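PDB 3RHE: NAD-dependent benzaldehyde dehydrogenase from Legionella pneumophila, which is of uncertain activity but probably belongs by its fold to the vicinal oxygen chelate superfamily of glyoxalases and bleomycin-resistance proteins. Local coordinates for residues K15-S20 with L52-E57; L71-N76 with L118-L123; E83-W88 with Y106-V111. All coordinates share one frame; numbering follows the deposited sequence. Where two conformers were deposited one is given.

Contact 1 of 3, residues K15-S20 with L52-E57; sequences KNPAKS and LWAQEE
Pro-17 and Ala-54 meet at one end of a glyoxalase-type (vicinal oxygen chelate) fold, where helix 17-28 starts beside the end of strand 49-54. The tip of the proline ring does the touching: Pro-17 CG rests 3.6 Å from Ala-54 CB, with CD a little farther off. One helical turn after Pro-17, Ser-20 meets Leu-52. The leucine CG stands anti to the carbonyl carbon (chi1 -50°), and CD1 continues the chain outward to end 3.8 Å from Ser-20 C; the same leucine also packs on Phe-12 of strand 8-14, whose backbone hydrogen-bonds to Trp-53 and Gln-55 through Phe-12 and Val-14. Toward solvent the contact turns polar. Lys-15 and Gln-55 run side by side in the same direction, the glutamine fully extended, and Lys-15 CG meets Gln-55 NE2 at 3.7 Å as plain van der Waals contact. Glu-56 behaves differently: CG is wedged between backbone N and carbonyl carbon, and a bend at chi2 (-90°) folds the carboxylate back toward the lysine backbone, where Glu-56 OE2 lies 3.6 Å from Lys-15 O. These are two acceptors, an approach that probably contributes little attraction. Asn-16 turns away from strand 49-54 to serve as the helix N-cap: its OD1 accepts from Lys-19 N at 2.9 Å, with Lys-19 N above the plane of the Asn-16 amide, 55° out of it.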
loop_
_atom_site.group_PDB
_atom_site.type_symbol
_atom_site.label_atom_id
_atom_site.label_comp_id
_atom_site.label_asym_id
_atom_site.label_seq_id
_atom_site.Cartn_x
_atom_site.Cartn_y
_atom_site.Cartn_z
ATOM N N LYS A 15 -7.538 3.517 -11.660
ATOM C CA LYS A 15 -8.616 2.849 -12.406
ATOM C C LYS A 15 -8.087 1.696 -13.268
ATOM O O LYS A 15 -8.699 0.624 -13.350
ATOM C CB LYS A 15 -9.365 3.843 -13.297
ATOM C CG LYS A 15 -10.373 4.722 -12.575
ATOM C CD LYS A 15 -11.246 5.470 -13.579
ATOM C CE LYS A 15 -12.686 5.596 -13.088
ATOM N NZ LYS A 15 -13.552 6.353 -14.055
ATOM N N ASN A 16 -6.946 1.922 -13.909
ATOM C CA ASN A 16 -6.364 0.929 -14.821
ATOM C C ASN A 16 -4.854 0.846 -14.671
ATOM O O ASN A 16 -4.135 1.667 -15.233
ATOM C CB ASN A 16 -6.726 1.268 -16.269
ATOM C CG ASN A 16 -6.258 0.201 -17.266
ATOM O OD1 ASN A 16 -5.153 -0.330 -17.160
ATOM N ND2 ASN A 16 -7.101 -0.097 -18.244
ATOM N N PRO A 17 -4.371 -0.147 -13.907
ATOM C CA PRO A 17 -2.941 -0.325 -13.638
ATOM C C PRO A 17 -2.101 -0.441 -14.917
ATOM O O PRO A 17 -0.954 0.017 -14.931
ATOM C CB PRO A 17 -2.901 -1.617 -12.828
ATOM C CG PRO A 17 -4.236 -1.660 -12.143
ATOM C CD PRO A 17 -5.199 -1.106 -13.151
ATOM N N ALA A 18 -2.661 -1.026 -15.972
ATOM C CA ALA A 18 -1.943 -1.128 -17.240
ATOM C C ALA A 18 -1.647 0.251 -17.810
ATOM O O ALA A 18 -0.508 0.552 -18.161
ATOM C CB ALA A 18 -2.736 -1.974 -18.260
ATOM N N LYS A 19 -2.680 1.086 -17.906
ATOM C CA LYS A 19 -2.520 2.433 -18.434
ATOM C C LYS A 19 -1.724 3.356 -17.502
ATOM O O LYS A 19 -0.987 4.230 -17.964
ATOM C CB LYS A 19 -3.878 3.059 -18.749
ATOM C CG LYS A 19 -4.678 2.285 -19.784
ATOM C CD LYS A 19 -5.714 3.179 -20.448
ATOM C CE LYS A 19 -6.580 2.400 -21.429
ATOM N NZ LYS A 19 -7.401 3.320 -22.272
ATOM N N SER A 20 -1.885 3.175 -16.198
ATOM C CA SER A 20 -1.145 3.967 -15.227
ATOM C C SER A 20 0.341 3.655 -15.302
ATOM O O SER A 20 1.185 4.548 -15.196
ATOM C CB SER A 20 -1.671 3.714 -13.809
ATOM O OG SER A 20 -2.934 4.322 -13.628
ATOM N N LEU A 52 1.115 1.179 -7.905
ATOM C CA LEU A 52 -0.130 1.501 -8.583
ATOM C C LEU A 52 -1.065 0.293 -8.451
ATOM O O LEU A 52 -0.789 -0.771 -9.001
ATOM C CB LEU A 52 0.138 1.812 -10.053
ATOM C CG LEU A 52 1.260 2.827 -10.323
ATOM C CD1 LEU A 52 1.612 2.863 -11.821
ATOM C CD2 LEU A 52 0.889 4.232 -9.803
ATOM N N TRP A 53 -2.173 0.480 -7.741
ATOM C CA TRP A 53 -3.033 -0.614 -7.315
ATOM C C TRP A 53 -4.476 -0.426 -7.808
ATOM O O TRP A 53 -5.106 0.615 -7.562
ATOM C CB TRP A 53 -2.963 -0.693 -5.781
ATOM C CG TRP A 53 -3.412 -1.973 -5.144
ATOM C CD1 TRP A 53 -3.633 -3.184 -5.752
ATOM C CD2 TRP A 53 -3.656 -2.174 -3.744
ATOM N NE1 TRP A 53 -4.029 -4.123 -4.808
ATOM C CE2 TRP A 53 -4.046 -3.526 -3.572
ATOM C CE3 TRP A 53 -3.600 -1.336 -2.620
ATOM C CZ2 TRP A 53 -4.372 -4.055 -2.322
ATOM C CZ3 TRP A 53 -3.931 -1.869 -1.373
ATOM C CH2 TRP A 53 -4.313 -3.215 -1.240
ATOM N N ALA A 54 -4.988 -1.426 -8.527
ATOM C CA ALA A 54 -6.337 -1.361 -9.081
ATOM C C ALA A 54 -7.375 -1.016 -8.014
ATOM O O ALA A 54 -7.513 -1.717 -7.012
ATOM C CB ALA A 54 -6.711 -2.665 -9.803
ATOM N N GLN A 55 -8.106 0.064 -8.264
ATOM C CA GLN A 55 -9.064 0.615 -7.312
ATOM C C GLN A 55 -10.076 -0.434 -6.852
ATOM O O GLN A 55 -10.502 -0.443 -5.694
ATOM C CB GLN A 55 -9.786 1.801 -7.951
ATOM C CG GLN A 55 -10.457 2.749 -6.979
ATOM C CD GLN A 55 -10.962 4.016 -7.665
ATOM O OE1 GLN A 55 -11.531 4.901 -7.019
ATOM N NE2 GLN A 55 -10.756 4.105 -8.982
ATOM N N GLU A 56 -10.439 -1.329 -7.760
ATOM C CA GLU A 56 -11.445 -2.342 -7.482
ATOM C C GLU A 56 -10.939 -3.404 -6.510
ATOM O O GLU A 56 -11.725 -4.132 -5.909
ATOM C CB GLU A 56 -11.914 -2.988 -8.792
ATOM C CG GLU A 56 -10.791 -3.269 -9.798
ATOM C CD GLU A 56 -10.521 -2.107 -10.758
ATOM O OE1 GLU A 56 -11.040 -2.147 -11.896
ATOM O OE2 GLU A 56 -9.787 -1.162 -10.396
ATOM N N GLU A 57 -9.624 -3.485 -6.354
ATOM C CA GLU A 57 -9.012 -4.471 -5.463
ATOM C C GLU A 57 -8.840 -4.002 -4.017
ATOM O O GLU A 57 -8.489 -4.795 -3.142
ATOM C CB GLU A 57 -7.649 -4.887 -6.011
ATOM C CG GLU A 57 -7.727 -5.501 -7.392
ATOM C CD GLU A 57 -8.352 -6.877 -7.362
ATOM O OE1 GLU A 57 -7.870 -7.712 -6.569
ATOM O OE2 GLU A 57 -9.323 -7.119 -8.116
#

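Contact 2 of 3, residues L71-N76 with L118-L123; sequences LSFQVN and LRIFCL
Parallel strand pairing joins Leu-71 to Gln-74 with Leu-118 to Phe-121 in the middle of the mixed sheet, between strands 8-14 and 105-111. Four backbone bonds alternate across it: Arg-119 N to Leu-71 O, Phe-73 N to Arg-119 O (2.7 Å), Phe-121 N to Phe-73 O and Val-75 N to Phe-121 O. On the face packed against helix 78-90, Ile-120 CD1 lies 3.7 Å from Phe-73 CB, and Val-75 CG2 meets Ile-120 CG2. The opposite face, which in related proteins often lines the ligand site, is more polar. Phe-121 CG sits between its backbone N and carbonyl carbon (chi1 70°), which swings the ring under Gln-74: Gln-74 CA stands over the ring face, 4.0 Å from its centroid, and the amide plane is tilted 26° to the ring. Ser-72 OG meets the ring edge, 3.4 Å from Phe-121 CE2, while bonding to Leu-9 O. Gln-74 OE1 accepts a hydrogen bond from Arg-49 NH2, and Gln-74 NE2 donates to a water that also links Val-75 O to Leu-123 N. Arg-119 bends away to a salt bridge with Glu-70. These polar side chains thus have defined partners, which probably fixes their rotation.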
loop_
_atom_site.group_PDB
_atom_site.type_symbol
_atom_site.label_atom_id
_atom_site.label_comp_id
_atom_site.label_asym_id
_atom_site.label_seq_id
_atom_site.Cartn_x
_atom_site.Cartn_y
_atom_site.Cartn_z
ATOM N N LEU A 71 -0.240 5.717 2.463
ATOM C CA LEU A 71 1.164 5.652 2.805
ATOM C C LEU A 71 1.298 4.320 3.521
ATOM O O LEU A 71 0.611 4.082 4.517
ATOM C CB LEU A 71 1.535 6.772 3.759
ATOM C CG LEU A 71 2.952 7.377 3.805
ATOM C CD1 LEU A 71 3.390 7.520 5.256
ATOM C CD2 LEU A 71 4.017 6.641 2.997
ATOM N N SER A 72 2.151 3.439 3.016
ATOM C CA SER A 72 2.223 2.094 3.586
ATOM C C SER A 72 3.627 1.737 4.071
ATOM O O SER A 72 4.625 2.292 3.590
ATOM C CB SER A 72 1.694 1.036 2.604
ATOM O OG SER A 72 2.666 0.687 1.633
ATOM N N PHE A 73 3.671 0.804 5.022
ATOM C CA PHE A 73 4.882 0.408 5.722
ATOM C C PHE A 73 4.986 -1.111 5.622
ATOM O O PHE A 73 4.172 -1.817 6.205
ATOM C CB PHE A 73 4.793 0.752 7.218
ATOM C CG PHE A 73 4.371 2.173 7.520
ATOM C CD1 PHE A 73 5.282 3.085 8.042
ATOM C CD2 PHE A 73 3.062 2.590 7.315
ATOM C CE1 PHE A 73 4.901 4.388 8.331
ATOM C CE2 PHE A 73 2.675 3.884 7.603
ATOM C CZ PHE A 73 3.596 4.787 8.113
ATOM N N GLN A 74 5.978 -1.606 4.889
ATOM C CA GLN A 74 6.181 -3.040 4.741
ATOM C C GLN A 74 7.043 -3.553 5.895
ATOM O O GLN A 74 8.110 -2.996 6.172
ATOM C CB GLN A 74 6.837 -3.372 3.401
ATOM C CG GLN A 74 6.875 -4.868 3.113
ATOM C CD GLN A 74 7.588 -5.211 1.812
ATOM O OE1 GLN A 74 7.810 -4.350 0.957
ATOM N NE2 GLN A 74 7.958 -6.481 1.663
ATOM N N VAL A 75 6.568 -4.587 6.586
ATOM C CA VAL A 75 7.329 -5.142 7.714
ATOM C C VAL A 75 7.670 -6.613 7.501
ATOM O O VAL A 75 7.175 -7.255 6.567
ATOM C CB VAL A 75 6.616 -4.934 9.092
ATOM C CG1 VAL A 75 6.414 -3.460 9.347
ATOM C CG2 VAL A 75 5.277 -5.667 9.133
ATOM N N ASN A 76 8.505 -7.138 8.390
ATOM C CA ASN A 76 9.155 -8.429 8.194
ATOM C C ASN A 76 8.278 -9.687 8.377
ATOM O O ASN A 76 8.550 -10.735 7.781
ATOM C CB ASN A 76 10.407 -8.508 9.091
ATOM C CG ASN A 76 10.067 -8.776 10.561
ATOM O OD1 ASN A 76 9.789 -7.855 11.344
ATOM N ND2 ASN A 76 10.104 -10.042 10.939
ATOM N N LEU A 118 -3.143 4.801 6.213
ATOM C CA LEU A 118 -1.815 4.378 6.616
ATOM C C LEU A 118 -1.874 2.861 6.754
ATOM O O LEU A 118 -2.584 2.345 7.608
ATOM C CB LEU A 118 -1.475 5.002 7.972
ATOM C CG LEU A 118 -1.545 6.536 8.068
ATOM C CD1 LEU A 118 -1.262 6.988 9.488
ATOM C CD2 LEU A 118 -0.542 7.165 7.134
ATOM N N ARG A 119 -1.129 2.145 5.924
ATOM C CA ARG A 119 -1.240 0.698 5.907
ATOM C C ARG A 119 0.029 0.008 6.373
ATOM O O ARG A 119 1.133 0.369 5.963
ATOM C CB ARG A 119 -1.626 0.187 4.512
ATOM C CG ARG A 119 -1.606 -1.352 4.389
ATOM C CD ARG A 119 -1.852 -1.828 2.946
ATOM N NE ARG A 119 -3.135 -1.368 2.415
ATOM C CZ ARG A 119 -4.299 -1.969 2.621
ATOM N NH1 ARG A 119 -4.363 -3.068 3.363
ATOM N NH2 ARG A 119 -5.404 -1.469 2.085
ATOM N N ILE A 120 -0.140 -0.993 7.231
ATOM C CA ILE A 120 0.950 -1.879 7.622
ATOM C C ILE A 120 0.705 -3.212 6.900
ATOM O O ILE A 120 -0.418 -3.714 6.892
ATOM C CB ILE A 120 0.942 -2.161 9.161
ATOM C CG1 ILE A 120 1.017 -0.870 9.997
ATOM C CG2 ILE A 120 2.066 -3.124 9.544
ATOM C CD1 ILE A 120 2.272 -0.077 9.821
ATOM N N PHE A 121 1.734 -3.789 6.296
ATOM C CA PHE A 121 1.564 -5.107 5.683
ATOM C C PHE A 121 2.841 -5.927 5.709
ATOM O O PHE A 121 3.951 -5.388 5.704
ATOM C CB PHE A 121 1.056 -4.997 4.241
ATOM C CG PHE A 121 2.078 -4.445 3.279
ATOM C CD1 PHE A 121 2.809 -5.289 2.457
ATOM C CD2 PHE A 121 2.322 -3.080 3.212
ATOM C CE1 PHE A 121 3.759 -4.785 1.577
ATOM C CE2 PHE A 121 3.280 -2.569 2.335
ATOM C CZ PHE A 121 3.992 -3.430 1.514
ATOM N N CYS A 122 2.657 -7.242 5.757
ATOM C CA CYS A 122 3.723 -8.201 5.517
ATOM C C CYS A 122 3.316 -9.032 4.301
ATOM O O CYS A 122 2.222 -9.603 4.273
ATOM C CB CYS A 122 3.888 -9.130 6.726
ATOM S SG CYS A 122 5.112 -10.433 6.451
ATOM N N LEU A 123 4.181 -9.108 3.297
ATOM C CA LEU A 123 3.861 -9.883 2.091
ATOM C C LEU A 123 3.953 -11.389 2.323
ATOM O O LEU A 123 4.843 -11.848 3.035
ATOM C CB LEU A 123 4.805 -9.506 0.946
ATOM C CG LEU A 123 4.693 -8.068 0.444
ATOM C CD1 LEU A 123 5.703 -7.800 -0.664
ATOM C CD2 LEU A 123 3.280 -7.807 -0.033
HETATM O O HOH W 1 6.946 -8.126 3.896
#

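Contact 3 of 3, residues E83-W88 with Y106-V111; sequences EIHRQW and YTFVGV
Phe-108 projects from its strand into the flank of helix 83-88, where it meets His-85 with a face and Trp-88 with an edge. His-85 CB lies over one face of the phenyl ring, 4.0 Å from its centroid. From there, with CG anti to the backbone N (chi1 178°), the imidazole turns its edge to the same ring in a T-shaped pair, centroids 5.0 Å apart and planes at 79°. Phe-108 is in turn the edge partner of Trp-88. Its rim addresses the six-membered ring of the indole in an offset edge-to-face pair, and Trp-88 CE3 is 3.6 Å from Phe-108 CE2. Ile-84 CG2 lies over the same indole face as Phe-108 CZ, 4.2 Å from that atom. Past the phenylalanine, the indole edge reaches the strand backbone, Trp-88 CZ3 being 4.3 Å from Gly-110 N, where the glycine has no side chain to stand in the way. This aromatic cluster seats helix 78-90 on the sheet of the vicinal oxygen chelate fold; the two segments run in nearly the same direction, 19° apart, with axes 9.8 Å from each other. In the next shell, Val-81 and Ile-120 also pack on Phe-108, and Leu-118 on Trp-88. On the helix side turned from the strand, Arg-86 forms a salt bridge with Glu-83, Arg-86 NH2 approaching Glu-83 OE1 at 2.8 Å on its syn lone pair. Near the start of the strand, Tyr-106 OH hydrogen-bonds Asp-82 OD1.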
loop_
_atom_site.group_PDB
_atom_site.type_symbol
_atom_site.label_atom_id
_atom_site.label_comp_id
_atom_site.label_asym_id
_atom_site.label_seq_id
_atom_site.Cartn_x
_atom_site.Cartn_y
_atom_site.Cartn_z
ATOM N N GLU A 83 2.245 -6.753 16.237
ATOM C CA GLU A 83 2.901 -5.914 17.240
ATOM C C GLU A 83 2.623 -4.433 16.962
ATOM O O GLU A 83 2.294 -3.683 17.876
ATOM C CB GLU A 83 4.398 -6.224 17.287
ATOM C CG GLU A 83 5.280 -5.229 18.048
ATOM C CD GLU A 83 4.886 -5.062 19.514
ATOM O OE1 GLU A 83 4.232 -5.959 20.089
ATOM O OE2 GLU A 83 5.247 -4.017 20.092
ATOM N N ILE A 84 2.733 -4.006 15.699
ATOM C CA ILE A 84 2.450 -2.608 15.396
ATOM C C ILE A 84 0.971 -2.300 15.610
ATOM O O ILE A 84 0.609 -1.212 16.040
ATOM C CB ILE A 84 2.872 -2.208 13.962
ATOM C CG1 ILE A 84 4.363 -2.484 13.747
ATOM C CG2 ILE A 84 2.550 -0.734 13.725
ATOM C CD1 ILE A 84 4.838 -2.318 12.323
ATOM N N HIS A 85 0.107 -3.262 15.302
ATOM C CA HIS A 85 -1.312 -3.056 15.539
ATOM C C HIS A 85 -1.590 -2.771 17.017
ATOM O O HIS A 85 -2.378 -1.892 17.357
ATOM C CB HIS A 85 -2.129 -4.265 15.094
ATOM C CG HIS A 85 -3.592 -4.118 15.371
ATOM N ND1 HIS A 85 -4.237 -4.820 16.365
ATOM C CD2 HIS A 85 -4.529 -3.319 14.806
ATOM C CE1 HIS A 85 -5.512 -4.475 16.389
ATOM N NE2 HIS A 85 -5.714 -3.560 15.456
ATOM N N ARG A 86 -0.942 -3.534 17.890
ATOM C CA ARG A 86 -1.059 -3.306 19.323
ATOM C C ARG A 86 -0.582 -1.907 19.711
ATOM O O ARG A 86 -1.262 -1.195 20.446
ATOM C CB ARG A 86 -0.268 -4.367 20.088
ATOM C CG ARG A 86 -0.348 -4.219 21.592
ATOM C CD ARG A 86 0.112 -5.484 22.287
ATOM N NE ARG A 86 1.551 -5.703 22.172
ATOM C CZ ARG A 86 2.206 -6.664 22.823
ATOM N NH1 ARG A 86 1.540 -7.480 23.637
ATOM N NH2 ARG A 86 3.520 -6.809 22.670
ATOM N N GLN A 87 0.584 -1.506 19.209
ATOM C CA GLN A 87 1.107 -0.173 19.508
ATOM C C GLN A 87 0.130 0.920 19.060
ATOM O O GLN A 87 -0.127 1.874 19.798
ATOM C CB GLN A 87 2.470 0.058 18.840
ATOM C CG GLN A 87 3.624 -0.730 19.429
ATOM C CD GLN A 87 4.878 -0.638 18.574
ATOM O OE1 GLN A 87 5.776 -1.478 18.669
ATOM N NE2 GLN A 87 4.939 0.379 17.727
ATOM N N TRP A 88 -0.416 0.778 17.855
ATOM C CA TRP A 88 -1.316 1.797 17.312
ATOM C C TRP A 88 -2.638 1.872 18.088
ATOM O O TRP A 88 -3.187 2.959 18.297
ATOM C CB TRP A 88 -1.551 1.573 15.803
ATOM C CG TRP A 88 -0.383 2.009 14.912
ATOM C CD1 TRP A 88 0.933 2.155 15.284
ATOM C CD2 TRP A 88 -0.434 2.315 13.507
ATOM N NE1 TRP A 88 1.691 2.554 14.202
ATOM C CE2 TRP A 88 0.881 2.649 13.100
ATOM C CE3 TRP A 88 -1.464 2.350 12.555
ATOM C CZ2 TRP A 88 1.189 3.019 11.785
ATOM C CZ3 TRP A 88 -1.151 2.706 11.240
ATOM C CH2 TRP A 88 0.164 3.036 10.873
ATOM N N TYR A 106 -0.605 -10.111 4.855
ATOM C CA TYR A 106 -1.282 -9.827 6.114
ATOM C C TYR A 106 -1.139 -8.355 6.475
ATOM O O TYR A 106 -0.035 -7.811 6.445
ATOM C CB TYR A 106 -0.661 -10.708 7.187
ATOM C CG TYR A 106 -1.332 -10.719 8.529
ATOM C CD1 TYR A 106 -2.616 -11.234 8.693
ATOM C CD2 TYR A 106 -0.646 -10.285 9.662
ATOM C CE1 TYR A 106 -3.217 -11.289 9.951
ATOM C CE2 TYR A 106 -1.234 -10.330 10.914
ATOM C CZ TYR A 106 -2.516 -10.832 11.058
ATOM O OH TYR A 106 -3.087 -10.865 12.312
ATOM N N THR A 107 -2.254 -7.716 6.824
ATOM C CA THR A 107 -2.308 -6.258 6.768
ATOM C C THR A 107 -3.394 -5.653 7.652
ATOM O O THR A 107 -4.387 -6.302 7.958
ATOM C CB THR A 107 -2.535 -5.790 5.289
ATOM O OG1 THR A 107 -2.397 -4.371 5.188
ATOM C CG2 THR A 107 -3.924 -6.175 4.807
ATOM N N PHE A 108 -3.192 -4.402 8.053
ATOM C CA PHE A 108 -4.251 -3.614 8.662
ATOM C C PHE A 108 -4.082 -2.157 8.246
ATOM O O PHE A 108 -3.017 -1.765 7.766
ATOM C CB PHE A 108 -4.312 -3.789 10.197
ATOM C CG PHE A 108 -3.284 -2.994 10.959
ATOM C CD1 PHE A 108 -2.018 -3.515 11.203
ATOM C CD2 PHE A 108 -3.598 -1.743 11.472
ATOM C CE1 PHE A 108 -1.072 -2.787 11.913
ATOM C CE2 PHE A 108 -2.660 -1.018 12.191
ATOM C CZ PHE A 108 -1.392 -1.541 12.408
ATOM N N VAL A 109 -5.130 -1.356 8.386
ATOM C CA VAL A 109 -5.008 0.063 8.014
ATOM C C VAL A 109 -5.629 1.032 9.009
ATOM O O VAL A 109 -6.716 0.795 9.546
ATOM C CB VAL A 109 -5.430 0.375 6.534
ATOM C CG1 VAL A 109 -6.315 -0.684 5.965
ATOM C CG2 VAL A 109 -6.045 1.792 6.378
ATOM N N GLY A 110 -4.894 2.105 9.270
ATOM C CA GLY A 110 -5.387 3.195 10.081
ATOM C C GLY A 110 -5.573 4.449 9.246
ATOM O O GLY A 110 -5.320 4.444 8.038
ATOM N N VAL A 111 -6.035 5.519 9.882
ATOM C CA VAL A 111 -6.132 6.810 9.208
ATOM C C VAL A 111 -5.643 7.909 10.122
ATOM O O VAL A 111 -5.721 7.799 11.351
ATOM C CB VAL A 111 -7.572 7.158 8.776
ATOM C CG1 VAL A 111 -8.025 6.252 7.648
ATOM C CG2 VAL A 111 -8.533 7.110 9.971
#

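In the fold
All three contacts belong to one mixed sheet and the two helices packed on it. Contact 2 lies nearest the centre of the chain and is the one built on strand hydrogen bonds; contacts 1 and 3 join a helix to a strand through side-chain packing, and their centres lie about 25 Å apart on opposite sides of the chain's centre. Contact 3, rich in aromatic rings, adjoins contact 2: strands 105-111 and 117-123 are sheet neighbours, and Val-75 packs on Ile-84. Contact 1 is more solvent-exposed at its rim, with small apolar touches and charged side chains; it meets contact 2 where Trp-53 packs against Arg-119.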